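Side-chain contact in omega transaminase (Pseudomonas sp., PDB 5LHA), which probably catalyses pyridoxal-phosphate-dependent transfer of amino groups between amines and keto compounds, and here holds its cofactor in the aminated pyridoxamine form: residues 249-254 and 259-264. Residues are numbered along the deposited sequence; the frame is centred on the assembly and turned at random.
With PMP (4'-deoxy-4'-aminopyridoxal-5'-phosphate), chain E.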
loop_
_atom_site.group_PDB
_atom_site.type_symbol
_atom_site.label_atom_id
_atom_site.label_comp_id
_atom_site.label_asym_id
_atom_site.label_seq_id
_atom_site.Cartn_x
_atom_site.Cartn_y
_atom_site.Cartn_z
ATOM N N ARG A 249 6.321 -20.576 -23.514
ATOM C CA ARG A 249 5.716 -19.310 -23.911
ATOM C C ARG A 249 5.656 -18.317 -22.762
ATOM O O ARG A 249 5.473 -17.119 -23.002
ATOM C CB ARG A 249 4.319 -19.546 -24.478
ATOM C CG ARG A 249 4.310 -20.379 -25.749
ATOM C CD ARG A 249 2.933 -20.399 -26.377
ATOM N NE ARG A 249 2.459 -19.044 -26.664
ATOM C CZ ARG A 249 1.367 -18.758 -27.369
ATOM N NH1 ARG A 249 0.617 -19.735 -27.873
ATOM N NH2 ARG A 249 1.024 -17.492 -27.570
ATOM N N LEU A 250 5.794 -18.797 -21.521
ATOM C CA LEU A 250 6.020 -17.907 -20.388
ATOM C C LEU A 250 7.370 -17.214 -20.511
ATOM O O LEU A 250 7.463 -15.983 -20.436
ATOM C CB LEU A 250 5.947 -18.711 -19.094
ATOM C CG LEU A 250 5.427 -18.024 -17.839
ATOM C CD1 LEU A 250 4.062 -17.425 -18.112
ATOM C CD2 LEU A 250 5.362 -19.038 -16.713
ATOM N N ARG A 251 8.430 -18.008 -20.710
ATOM C CA ARG A 251 9.778 -17.484 -20.916
ATOM C C ARG A 251 9.818 -16.449 -22.035
ATOM O O ARG A 251 10.469 -15.405 -21.907
ATOM C CB ARG A 251 10.722 -18.650 -21.227
ATOM C CG ARG A 251 12.200 -18.312 -21.484
ATOM C CD ARG A 251 12.956 -17.880 -20.241
ATOM N NE ARG A 251 12.856 -16.450 -19.975
ATOM C CZ ARG A 251 13.418 -15.858 -18.929
ATOM N NH1 ARG A 251 14.106 -16.577 -18.056
ATOM N NH2 ARG A 251 13.292 -14.556 -18.748
ATOM N N GLU A 252 9.141 -16.729 -23.149
ATOM C CA GLU A 252 9.190 -15.818 -24.286
ATOM C C GLU A 252 8.535 -14.486 -23.955
ATOM O O GLU A 252 9.073 -13.422 -24.284
ATOM C CB GLU A 252 8.491 -16.445 -25.488
ATOM C CG GLU A 252 9.201 -17.637 -26.075
ATOM C CD GLU A 252 8.298 -18.422 -27.003
ATOM O OE1 GLU A 252 7.121 -18.023 -27.173
ATOM O OE2 GLU A 252 8.759 -19.443 -27.549
ATOM N N VAL A 253 7.375 -14.524 -23.299
ATOM C CA VAL A 253 6.649 -13.292 -23.003
ATOM C C VAL A 253 7.431 -12.424 -22.027
ATOM O O VAL A 253 7.505 -11.199 -22.188
ATOM C CB VAL A 253 5.238 -13.622 -22.476
ATOM C CG1 VAL A 253 4.530 -12.359 -22.025
ATOM C CG2 VAL A 253 4.424 -14.311 -23.557
ATOM N N CYS A 254 8.040 -13.042 -21.012
ATOM C CA CYS A 254 8.867 -12.293 -20.071
ATOM C C CYS A 254 10.049 -11.642 -20.779
ATOM O O CYS A 254 10.456 -10.525 -20.435
ATOM C CB CYS A 254 9.357 -13.215 -18.952
ATOM S SG CYS A 254 8.095 -13.738 -17.760
ATOM N N ILE A 259 11.087 -8.934 -18.104
ATOM C CA ILE A 259 10.589 -9.313 -16.789
ATOM C C ILE A 259 11.317 -10.557 -16.311
ATOM O O ILE A 259 11.539 -11.502 -17.079
ATOM C CB ILE A 259 9.071 -9.545 -16.863
ATOM C CG1 ILE A 259 8.368 -8.221 -17.184
ATOM C CG2 ILE A 259 8.542 -10.221 -15.582
ATOM C CD1 ILE A 259 6.941 -8.374 -17.643
ATOM N N LEU A 260 11.714 -10.556 -15.042
ATOM C CA LEU A 260 12.416 -11.698 -14.479
ATOM C C LEU A 260 11.444 -12.844 -14.240
ATOM O O LEU A 260 10.350 -12.648 -13.695
ATOM C CB LEU A 260 13.094 -11.321 -13.165
ATOM C CG LEU A 260 14.079 -10.158 -13.185
ATOM C CD1 LEU A 260 14.481 -9.832 -11.758
ATOM C CD2 LEU A 260 15.299 -10.499 -14.029
ATOM N N LEU A 261 11.863 -14.051 -14.609
ATOM C CA LEU A 261 11.044 -15.245 -14.426
ATOM C C LEU A 261 11.614 -16.031 -13.255
ATOM O O LEU A 261 12.744 -16.526 -13.322
ATOM C CB LEU A 261 10.994 -16.074 -15.707
ATOM C CG LEU A 261 10.177 -17.364 -15.621
ATOM C CD1 LEU A 261 8.745 -17.086 -15.179
ATOM C CD2 LEU A 261 10.191 -18.072 -16.966
ATOM N N ILE A 262 10.833 -16.120 -12.180
ATOM C CA ILE A 262 11.192 -16.858 -10.975
ATOM C C ILE A 262 10.507 -18.209 -11.006
ATOM O O ILE A 262 9.275 -18.287 -10.992
ATOM C CB ILE A 262 10.803 -16.096 -9.699
ATOM C CG1 ILE A 262 11.467 -14.720 -9.657
ATOM C CG2 ILE A 262 11.158 -16.911 -8.479
ATOM C CD1 ILE A 262 10.888 -13.828 -8.611
ATOM N N ALA A 263 11.295 -19.274 -11.035
ATOM C CA ALA A 263 10.772 -20.620 -10.899
ATOM C C ALA A 263 10.761 -20.989 -9.422
ATOM O O ALA A 263 11.811 -20.997 -8.768
ATOM C CB ALA A 263 11.604 -21.620 -11.696
ATOM N N ASP A 264 9.575 -21.251 -8.887
ATOM C CA ASP A 264 9.462 -21.772 -7.530
ATOM C C ASP A 264 9.657 -23.278 -7.620
ATOM O O ASP A 264 8.736 -24.023 -7.960
ATOM C CB ASP A 264 8.126 -21.386 -6.909
ATOM C CG ASP A 264 8.038 -21.747 -5.440
ATOM O OD1 ASP A 264 8.772 -22.656 -4.972
ATOM O OD2 ASP A 264 7.246 -21.086 -4.743
HETATM N N1 PMP E . 6.669 -22.608 -2.370
HETATM C C2 PMP E . 6.301 -23.914 -2.652
HETATM C C2A PMP E . 6.001 -24.350 -4.060
HETATM C C3 PMP E . 5.850 -24.704 -1.604
HETATM O O3 PMP E . 5.142 -25.849 -1.855
HETATM C C4 PMP E . 6.111 -24.323 -0.289
HETATM C C4A PMP E . 5.689 -25.227 0.849
HETATM N N4A PMP E . 4.890 -26.329 0.352
HETATM C C5 PMP E . 6.749 -23.108 -0.027
HETATM C C6 PMP E . 7.024 -22.251 -1.092
HETATM C C5A PMP E . 7.127 -22.747 1.402
HETATM O O4P PMP E . 8.029 -23.701 1.939
HETATM P P PMP E . 8.371 -23.785 3.517
HETATM O O1P PMP E . 7.263 -24.597 4.163
HETATM O O2P PMP E . 9.688 -24.515 3.681
HETATM O O3P PMP E . 8.434 -22.420 4.172
#
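Ile259 meets Cys254 through backbone and side chain alike. Its N donates to Cys254 O at 2.9 Å, a bent bond with an N-H...O angle of 132°. This bond ties the last turn of helix 246-256 to the start of the next strand. The methyl CG2 of Ile259 lies 4.2 Å from Cys254 SG. Ile259 O also comes within 3.3 Å of Cys254 CB. Leu260 turns its side chain away from the helix, onto helix 124-141. The two segments belong to a beta-alpha-beta unit, strand 225-230, helix 246-256 and strand 260-264, in the mixed seven-stranded sheet of this fold type I enzyme. Helix and strand run roughly antiparallel, at 149° between the short segments, with their axes 8.6 Å apart. Leu261 points toward the helix and carries much of the contact. With CG anti to the backbone N (chi1 179°), its branches reach the helix backbone and Leu250. CD1 meets Leu250 CD2 at 4.2 Å, the two side chains crossing at about a right angle. CD2 packs on the backbone of Arg251. The CB of Leu261 sits over one face of the Arg251 guanidinium, toward its rim, 3.9 Å from NH1. The bends at chi2 and chi3 fold the arginine back to this place. There its NH1 bonds to Ala285 O, while NH2 forms salt bridges with Asp255 and Asp287. Asp264, at the far end of the strand, leaves the helix behind and enters the cofactor pocket. Its OD2 lies 2.9 Å from the pyridine N1 of PMP and also bonds to His158 ND1. With an asparagine here, PMP N1 would lose the negative charge facing it, and a protonated ring nitrogen would probably be less well stabilised. Asp264 OD1 bonds to Val266 N; together these bonds probably hold the carboxylate's rotation.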